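Local coordinates for protein dachshund homolog 1 (Homo sapiens, PDB 1L8R) that acts as a DNA-binding transcription factor, repressing or activating genes in organ development, through a domain that resembles a winged helix, at residues 25-38 against 83-95. Sequence-based numbering, arbitrary orientation.
Sequences CELICLPQAFDLFL and CKLISRKDFETLY
F91 reaches from helix 88-95 to helix 30-37; with chi1 at -179°, CG is turned away from the backbone N and the ring is carried out to A33. Beyond CB and CG, CD1 lies against the A33 methyl, 3.8 Å from A33 CB, and has L30 CD1 near the ring plane at its edge. Next comes CE1, 3.4 Å from A33 CB; that methyl sits over one face in a CH-pi contact, displaced toward the rim. CZ, at the tip, is still against the same methyl (A33 CB 3.6 Å) and also meets L38 CD1, and CE2, past the tip, meets F37 CD2, the two phenylalanine side chains crossing at about a right angle. One turn on, Y95 receives L38 CD2 against its CD2 at 3.6 Å, while F37 O approaches the edge of the same ring. These two strand-helix units belong to the DACHbox-N domain, whose DNA-binding motif resembles that of forkhead/winged-helix proteins; strands 25-29 and 84-87 are antiparallel neighbours in its sheet, and each runs straight into its helix. Between the strands, I86 N donates to I28 O in the carbonyl plane, and L30 N, at the start of its helix, donates to K84 O over 3.1 Å. L30 CD1 packs against I86 CD1 of the strand and L94 CD2 of the helix. C29 and S87 are both N-caps: S87 OG accepts from D90 N, C29 SG accepts a weak bond from Q32 N. Farther out, E26 OE2 lies over one face of the R88 guanidinium, 3.2 Å from NH2, a salt bridge of charges alone, whereas R88 NH1 is hydrogen-bonded to D11 O.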
ATOM      1  N   CYS A  25      10.685  -8.974   0.482  1.00 17.73           N
ATOM      2  CA  CYS A  25      10.119  -8.179  -0.599  1.00 17.25           C
ATOM      3  C   CYS A  25       9.772  -6.778  -0.116  1.00 15.07           C
ATOM      4  O   CYS A  25       9.197  -6.607   0.952  1.00 14.93           O
ATOM      5  CB  CYS A  25       8.863  -8.854  -1.148  1.00 18.41           C
ATOM      6  SG  CYS A  25       8.262  -8.120  -2.680  1.00 26.59           S
ATOM      7  N   GLU A  26      10.135  -5.776  -0.907  1.00 13.72           N
ATOM      8  CA  GLU A  26       9.851  -4.398  -0.555  1.00 13.84           C
ATOM      9  C   GLU A  26       8.379  -4.127  -0.846  1.00 12.73           C
ATOM     10  O   GLU A  26       7.928  -4.245  -1.985  1.00 14.48           O
ATOM     11  CB  GLU A  26      10.730  -3.451  -1.372  1.00 15.73           C
ATOM     12  CG  GLU A  26      10.640  -2.007  -0.940  1.00 21.18           C
ATOM     13  CD  GLU A  26      11.662  -1.136  -1.637  1.00 25.48           C
ATOM     14  OE1 GLU A  26      12.872  -1.309  -1.370  1.00 27.77           O
ATOM     15  OE2 GLU A  26      11.254  -0.284  -2.451  1.00 28.09           O
ATOM     16  N   LEU A  27       7.636  -3.758   0.187  1.00 13.05           N
ATOM     17  CA  LEU A  27       6.217  -3.487   0.025  1.00 11.87           C
ATOM     18  C   LEU A  27       5.915  -2.045   0.376  1.00 14.33           C
ATOM     19  O   LEU A  27       6.584  -1.452   1.219  1.00 15.44           O
ATOM     20  CB  LEU A  27       5.411  -4.405   0.937  1.00 12.06           C
ATOM     21  CG  LEU A  27       5.744  -5.891   0.870  1.00 13.88           C
ATOM     22  CD1 LEU A  27       4.895  -6.626   1.901  1.00 15.18           C
ATOM     23  CD2 LEU A  27       5.494  -6.437  -0.528  1.00 13.07           C
ATOM     24  N   ILE A  28       4.913  -1.471  -0.279  1.00 12.90           N
ATOM     25  CA  ILE A  28       4.551  -0.104   0.030  1.00 13.41           C
ATOM     26  C   ILE A  28       3.139  -0.031   0.597  1.00 13.49           C
ATOM     27  O   ILE A  28       2.335  -0.971   0.468  1.00 10.90           O
ATOM     28  CB  ILE A  28       4.703   0.839  -1.206  1.00 14.85           C
ATOM     29  CG1 ILE A  28       3.816   0.381  -2.362  1.00 16.06           C
ATOM     30  CG2 ILE A  28       6.167   0.843  -1.659  1.00 15.89           C
ATOM     31  CD1 ILE A  28       4.353  -0.804  -3.105  1.00 23.02           C
ATOM     32  N   CYS A  29       2.858   1.088   1.250  1.00 11.98           N
ATOM     33  CA  CYS A  29       1.566   1.328   1.876  1.00 12.89           C
ATOM     34  C   CYS A  29       0.471   1.477   0.818  1.00 13.32           C
ATOM     35  O   CYS A  29       0.443   2.456   0.073  1.00 12.29           O
ATOM     36  CB  CYS A  29       1.666   2.580   2.733  1.00 13.58           C
ATOM     37  SG  CYS A  29       0.128   3.071   3.473  1.00 12.56           S
ATOM     38  N   LEU A  30      -0.422   0.497   0.750  1.00 13.19           N
ATOM     39  CA  LEU A  30      -1.497   0.504  -0.241  1.00 13.30           C
ATOM     40  C   LEU A  30      -2.444   1.706  -0.181  1.00 14.37           C
ATOM     41  O   LEU A  30      -2.682   2.359  -1.204  1.00 13.79           O
ATOM     42  CB  LEU A  30      -2.303  -0.794  -0.156  1.00 13.82           C
ATOM     43  CG  LEU A  30      -3.497  -0.916  -1.114  1.00 11.47           C
ATOM     44  CD1 LEU A  30      -3.033  -0.714  -2.551  1.00 13.83           C
ATOM     45  CD2 LEU A  30      -4.144  -2.285  -0.940  1.00 12.60           C
ATOM     46  N   PRO A  31      -3.002   2.018   1.002  1.00 15.27           N
ATOM     47  CA  PRO A  31      -3.912   3.168   1.086  1.00 14.36           C
ATOM     48  C   PRO A  31      -3.251   4.467   0.645  1.00 16.15           C
ATOM     49  O   PRO A  31      -3.892   5.319   0.021  1.00 15.60           O
ATOM     50  CB  PRO A  31      -4.308   3.195   2.559  1.00 16.65           C
ATOM     51  CG  PRO A  31      -4.237   1.762   2.951  1.00 19.56           C
ATOM     52  CD  PRO A  31      -2.959   1.297   2.289  1.00 14.73           C
ATOM     53  N   GLN A  32      -1.971   4.620   0.972  1.00 14.43           N
ATOM     54  CA  GLN A  32      -1.238   5.824   0.599  1.00 14.15           C
ATOM     55  C   GLN A  32      -1.084   5.902  -0.914  1.00 14.69           C
ATOM     56  O   GLN A  32      -1.330   6.955  -1.508  1.00 15.12           O
ATOM     57  CB  GLN A  32       0.141   5.846   1.266  1.00 13.62           C
ATOM     58  CG  GLN A  32       0.991   7.060   0.907  1.00 15.31           C
ATOM     59  CD  GLN A  32       2.292   7.100   1.686  1.00 14.61           C
ATOM     60  OE1 GLN A  32       2.930   6.069   1.891  1.00 18.41           O
ATOM     61  NE2 GLN A  32       2.698   8.291   2.110  1.00 16.41           N
ATOM     62  N   ALA A  33      -0.684   4.794  -1.535  1.00 14.02           N
ATOM     63  CA  ALA A  33      -0.517   4.754  -2.989  1.00 14.60           C
ATOM     64  C   ALA A  33      -1.866   5.008  -3.654  1.00 15.45           C
ATOM     65  O   ALA A  33      -1.946   5.672  -4.688  1.00 17.93           O
ATOM     66  CB  ALA A  33       0.048   3.399  -3.425  1.00 13.53           C
ATOM     67  N   PHE A  34      -2.921   4.465  -3.057  1.00 16.38           N
ATOM     68  CA  PHE A  34      -4.273   4.649  -3.567  1.00 18.56           C
ATOM     69  C   PHE A  34      -4.627   6.139  -3.584  1.00 19.72           C
ATOM     70  O   PHE A  34      -5.047   6.668  -4.615  1.00 19.49           O
ATOM     71  CB  PHE A  34      -5.272   3.893  -2.687  1.00 20.09           C
ATOM     72  CG  PHE A  34      -6.711   4.241  -2.960  1.00 21.56           C
ATOM     73  CD1 PHE A  34      -7.355   3.762  -4.092  1.00 22.97           C
ATOM     74  CD2 PHE A  34      -7.413   5.064  -2.087  1.00 24.03           C
ATOM     75  CE1 PHE A  34      -8.685   4.096  -4.353  1.00 26.14           C
ATOM     76  CE2 PHE A  34      -8.739   5.404  -2.339  1.00 24.39           C
ATOM     77  CZ  PHE A  34      -9.375   4.919  -3.473  1.00 25.09           C
ATOM     78  N   ASP A  35      -4.440   6.816  -2.452  1.00 20.18           N
ATOM     79  CA  ASP A  35      -4.767   8.240  -2.357  1.00 21.42           C
ATOM     80  C   ASP A  35      -3.983   9.087  -3.346  1.00 21.27           C
ATOM     81  O   ASP A  35      -4.476  10.109  -3.826  1.00 23.74           O
ATOM     82  CB  ASP A  35      -4.492   8.789  -0.953  1.00 22.91           C
ATOM     83  CG  ASP A  35      -5.285   8.085   0.118  1.00 23.90           C
ATOM     84  OD1 ASP A  35      -6.423   7.646  -0.162  1.00 25.66           O
ATOM     85  OD2 ASP A  35      -4.770   7.990   1.250  1.00 26.95           O
ATOM     86  N   LEU A  36      -2.760   8.666  -3.643  1.00 21.14           N
ATOM     87  CA  LEU A  36      -1.903   9.411  -4.557  1.00 21.71           C
ATOM     88  C   LEU A  36      -2.181   9.199  -6.035  1.00 23.12           C
ATOM     89  O   LEU A  36      -2.061  10.137  -6.830  1.00 23.11           O
ATOM     90  CB  LEU A  36      -0.433   9.073  -4.295  1.00 21.73           C
ATOM     91  CG  LEU A  36       0.227   9.583  -3.013  1.00 21.16           C
ATOM     92  CD1 LEU A  36       1.590   8.924  -2.852  1.00 22.11           C
ATOM     93  CD2 LEU A  36       0.363  11.102  -3.069  1.00 23.53           C
ATOM     94  N   PHE A  37      -2.567   7.984  -6.413  1.00 23.01           N
ATOM     95  CA  PHE A  37      -2.769   7.691  -7.827  1.00 22.75           C
ATOM     96  C   PHE A  37      -4.114   7.160  -8.317  1.00 23.80           C
ATOM     97  O   PHE A  37      -4.371   7.172  -9.521  1.00 24.54           O
ATOM     98  CB  PHE A  37      -1.664   6.738  -8.279  1.00 23.88           C
ATOM     99  CG  PHE A  37      -0.282   7.229  -7.968  1.00 25.15           C
ATOM    100  CD1 PHE A  37       0.236   8.345  -8.620  1.00 25.70           C
ATOM    101  CD2 PHE A  37       0.495   6.594  -7.006  1.00 24.48           C
ATOM    102  CE1 PHE A  37       1.512   8.821  -8.315  1.00 27.69           C
ATOM    103  CE2 PHE A  37       1.770   7.062  -6.693  1.00 26.70           C
ATOM    104  CZ  PHE A  37       2.279   8.180  -7.351  1.00 26.24           C
ATOM    105  N   LEU A  38      -4.969   6.693  -7.416  1.00 23.84           N
ATOM    106  CA  LEU A  38      -6.256   6.145  -7.833  1.00 25.92           C
ATOM    107  C   LEU A  38      -7.446   6.779  -7.124  1.00 27.97           C
ATOM    108  O   LEU A  38      -8.565   6.287  -7.228  1.00 28.57           O
ATOM    109  CB  LEU A  38      -6.273   4.632  -7.598  1.00 23.80           C
ATOM    110  CG  LEU A  38      -5.252   3.783  -8.366  1.00 22.41           C
ATOM    111  CD1 LEU A  38      -5.272   2.357  -7.835  1.00 21.19           C
ATOM    112  CD2 LEU A  38      -5.568   3.808  -9.857  1.00 21.19           C
ATOM    113  N   CYS A  83      -4.092  -1.664   8.068  1.00 13.09           N
ATOM    114  CA  CYS A  83      -3.449  -1.251   6.826  1.00 13.65           C
ATOM    115  C   CYS A  83      -2.832  -2.428   6.101  1.00 14.11           C
ATOM    116  O   CYS A  83      -2.352  -3.368   6.725  1.00 14.65           O
ATOM    117  CB  CYS A  83      -2.357  -0.216   7.097  1.00 11.91           C
ATOM    118  SG  CYS A  83      -1.779   0.600   5.588  1.00 15.54           S
ATOM    119  N   LYS A  84      -2.848  -2.368   4.773  1.00 12.75           N
ATOM    120  CA  LYS A  84      -2.271  -3.424   3.956  1.00 12.31           C
ATOM    121  C   LYS A  84      -1.129  -2.907   3.100  1.00 12.73           C
ATOM    122  O   LYS A  84      -1.057  -1.715   2.788  1.00 11.97           O
ATOM    123  CB  LYS A  84      -3.352  -4.071   3.094  1.00 15.64           C
ATOM    124  CG  LYS A  84      -4.279  -4.956   3.921  1.00 17.90           C
ATOM    125  CD  LYS A  84      -5.463  -5.453   3.129  1.00 23.76           C
ATOM    126  CE  LYS A  84      -6.327  -6.366   3.982  1.00 24.41           C
ATOM    127  NZ  LYS A  84      -7.608  -6.717   3.293  1.00 29.14           N
ATOM    128  N   LEU A  85      -0.233  -3.823   2.739  1.00 10.44           N
ATOM    129  CA  LEU A  85       0.948  -3.508   1.951  1.00 11.94           C
ATOM    130  C   LEU A  85       1.042  -4.409   0.722  1.00 11.69           C
ATOM    131  O   LEU A  85       0.703  -5.587   0.784  1.00 15.45           O
ATOM    132  CB  LEU A  85       2.206  -3.749   2.795  1.00 11.78           C
ATOM    133  CG  LEU A  85       2.355  -3.116   4.182  1.00 12.19           C
ATOM    134  CD1 LEU A  85       3.637  -3.633   4.834  1.00 13.42           C
ATOM    135  CD2 LEU A  85       2.384  -1.591   4.070  1.00 10.86           C
ATOM    136  N   ILE A  86       1.496  -3.862  -0.401  1.00 13.04           N
ATOM    137  CA  ILE A  86       1.697  -4.692  -1.588  1.00 13.12           C
ATOM    138  C   ILE A  86       2.952  -4.216  -2.309  1.00 13.95           C
ATOM    139  O   ILE A  86       3.382  -3.085  -2.120  1.00 13.90           O
ATOM    140  CB  ILE A  86       0.486  -4.690  -2.572  1.00 16.32           C
ATOM    141  CG1 ILE A  86       0.186  -3.283  -3.075  1.00 18.29           C
ATOM    142  CG2 ILE A  86      -0.724  -5.347  -1.903  1.00 15.98           C
ATOM    143  CD1 ILE A  86      -0.792  -3.283  -4.257  1.00 16.85           C
ATOM    144  N   SER A  87       3.558  -5.090  -3.106  1.00 14.27           N
ATOM    145  CA  SER A  87       4.778  -4.727  -3.823  1.00 16.79           C
ATOM    146  C   SER A  87       4.516  -3.658  -4.878  1.00 18.59           C
ATOM    147  O   SER A  87       3.389  -3.489  -5.343  1.00 18.26           O
ATOM    148  CB  SER A  87       5.395  -5.970  -4.477  1.00 17.77           C
ATOM    149  OG  SER A  87       4.554  -6.499  -5.491  1.00 17.81           O
ATOM    150  N   ARG A  88       5.555  -2.924  -5.262  1.00 19.98           N
ATOM    151  CA  ARG A  88       5.370  -1.891  -6.270  1.00 22.04           C
ATOM    152  C   ARG A  88       4.929  -2.507  -7.592  1.00 22.83           C
ATOM    153  O   ARG A  88       4.132  -1.913  -8.316  1.00 23.86           O
ATOM    154  CB  ARG A  88       6.648  -1.065  -6.444  1.00 22.76           C
ATOM    155  CG  ARG A  88       6.809  -0.004  -5.356  1.00 24.27           C
ATOM    156  CD  ARG A  88       7.977   0.935  -5.606  1.00 26.09           C
ATOM    157  NE  ARG A  88       9.254   0.227  -5.617  1.00 29.74           N
ATOM    158  CZ  ARG A  88      10.438   0.824  -5.561  1.00 30.83           C
ATOM    159  NH1 ARG A  88      10.516   2.147  -5.489  1.00 31.00           N
ATOM    160  NH2 ARG A  88      11.547   0.098  -5.576  1.00 32.07           N
ATOM    161  N   LYS A  89       5.424  -3.705  -7.892  1.00 24.44           N
ATOM    162  CA  LYS A  89       5.049  -4.389  -9.128  1.00 25.78           C
ATOM    163  C   LYS A  89       3.563  -4.740  -9.083  1.00 24.47           C
ATOM    164  O   LYS A  89       2.853  -4.607 -10.080  1.00 24.85           O
ATOM    165  CB  LYS A  89       5.864  -5.670  -9.316  1.00 27.92           C
ATOM    166  CG  LYS A  89       5.731  -6.268 -10.712  1.00 32.59           C
ATOM    167  CD  LYS A  89       6.462  -7.600 -10.844  1.00 34.77           C
ATOM    168  CE  LYS A  89       5.607  -8.759 -10.355  1.00 35.03           C
ATOM    169  NZ  LYS A  89       4.425  -8.963 -11.243  1.00 36.98           N
ATOM    170  N   ASP A  90       3.099  -5.202  -7.924  1.00 22.12           N
ATOM    171  CA  ASP A  90       1.695  -5.553  -7.770  1.00 21.30           C
ATOM    172  C   ASP A  90       0.824  -4.304  -7.800  1.00 19.49           C
ATOM    173  O   ASP A  90      -0.320  -4.340  -8.271  1.00 18.06           O
ATOM    174  CB  ASP A  90       1.467  -6.334  -6.469  1.00 22.32           C
ATOM    175  CG  ASP A  90       1.853  -7.805  -6.595  1.00 25.36           C
ATOM    176  OD1 ASP A  90       2.022  -8.285  -7.736  1.00 26.45           O
ATOM    177  OD2 ASP A  90       1.972  -8.489  -5.558  1.00 24.50           O
ATOM    178  N   PHE A  91       1.350  -3.188  -7.309  1.00 16.63           N
ATOM    179  CA  PHE A  91       0.557  -1.978  -7.342  1.00 16.32           C
ATOM    180  C   PHE A  91       0.391  -1.559  -8.800  1.00 16.30           C
ATOM    181  O   PHE A  91      -0.683  -1.141  -9.208  1.00 15.47           O
ATOM    182  CB  PHE A  91       1.215  -0.832  -6.583  1.00 16.78           C
ATOM    183  CG  PHE A  91       0.394   0.421  -6.591  1.00 17.87           C
ATOM    184  CD1 PHE A  91      -0.749   0.522  -5.806  1.00 17.39           C
ATOM    185  CD2 PHE A  91       0.715   1.473  -7.440  1.00 19.22           C
ATOM    186  CE1 PHE A  91      -1.569   1.645  -5.868  1.00 19.32           C
ATOM    187  CE2 PHE A  91      -0.096   2.599  -7.512  1.00 19.90           C
ATOM    188  CZ  PHE A  91      -1.240   2.688  -6.724  1.00 20.60           C
ATOM    189  N   GLU A  92       1.462  -1.675  -9.581  1.00 19.13           N
ATOM    190  CA  GLU A  92       1.383  -1.288 -10.986  1.00 19.27           C
ATOM    191  C   GLU A  92       0.384  -2.180 -11.717  1.00 19.03           C
ATOM    192  O   GLU A  92      -0.369  -1.709 -12.565  1.00 20.65           O
ATOM    193  CB  GLU A  92       2.761  -1.360 -11.657  1.00 21.00           C
ATOM    194  CG  GLU A  92       3.814  -0.419 -11.059  1.00 24.98           C
ATOM    195  CD  GLU A  92       3.370   1.044 -10.977  1.00 25.57           C
ATOM    196  OE1 GLU A  92       2.333   1.411 -11.568  1.00 26.78           O
ATOM    197  OE2 GLU A  92       4.075   1.839 -10.317  1.00 28.94           O
ATOM    198  N   THR A  93       0.372  -3.467 -11.381  1.00 18.27           N
ATOM    199  CA  THR A  93      -0.570  -4.397 -11.989  1.00 18.53           C
ATOM    200  C   THR A  93      -1.975  -3.914 -11.631  1.00 19.64           C
ATOM    201  O   THR A  93      -2.871  -3.888 -12.473  1.00 19.25           O
ATOM    202  CB  THR A  93      -0.375  -5.832 -11.455  1.00 17.82           C
ATOM    203  OG1 THR A  93       0.923  -6.312 -11.830  1.00 20.41           O
ATOM    204  CG2 THR A  93      -1.433  -6.768 -12.023  1.00 17.88           C
ATOM    205  N   LEU A  94      -2.159  -3.538 -10.369  1.00 18.13           N
ATOM    206  CA  LEU A  94      -3.447  -3.029  -9.912  1.00 18.45           C
ATOM    207  C   LEU A  94      -3.768  -1.733 -10.652  1.00 16.69           C
ATOM    208  O   LEU A  94      -4.874  -1.547 -11.154  1.00 16.47           O
ATOM    209  CB  LEU A  94      -3.409  -2.759  -8.407  1.00 16.91           C
ATOM    210  CG  LEU A  94      -4.574  -1.927  -7.871  1.00 20.24           C
ATOM    211  CD1 LEU A  94      -5.865  -2.739  -7.977  1.00 19.54           C
ATOM    212  CD2 LEU A  94      -4.301  -1.522  -6.435  1.00 18.87           C
ATOM    213  N   TYR A  95      -2.788  -0.841 -10.721  1.00 16.36           N
ATOM    214  CA  TYR A  95      -2.977   0.433 -11.390  1.00 17.82           C
ATOM    215  C   TYR A  95      -3.365   0.234 -12.853  1.00 16.83           C
ATOM    216  O   TYR A  95      -4.291   0.875 -13.346  1.00 17.33           O
ATOM    217  CB  TYR A  95      -1.705   1.282 -11.276  1.00 19.18           C
ATOM    218  CG  TYR A  95      -1.846   2.653 -11.896  1.00 20.28           C
ATOM    219  CD1 TYR A  95      -1.630   2.845 -13.259  1.00 22.54           C
ATOM    220  CD2 TYR A  95      -2.240   3.750 -11.129  1.00 19.65           C
ATOM    221  CE1 TYR A  95      -1.806   4.095 -13.843  1.00 20.54           C
ATOM    222  CE2 TYR A  95      -2.417   5.005 -11.702  1.00 21.59           C
ATOM    223  CZ  TYR A  95      -2.199   5.168 -13.063  1.00 21.81           C
ATOM    224  OH  TYR A  95      -2.380   6.401 -13.642  1.00 21.96           O
TER
HETATM  225  O   HOH W   1       8.644  -4.375  -4.599  1.00 27.84           O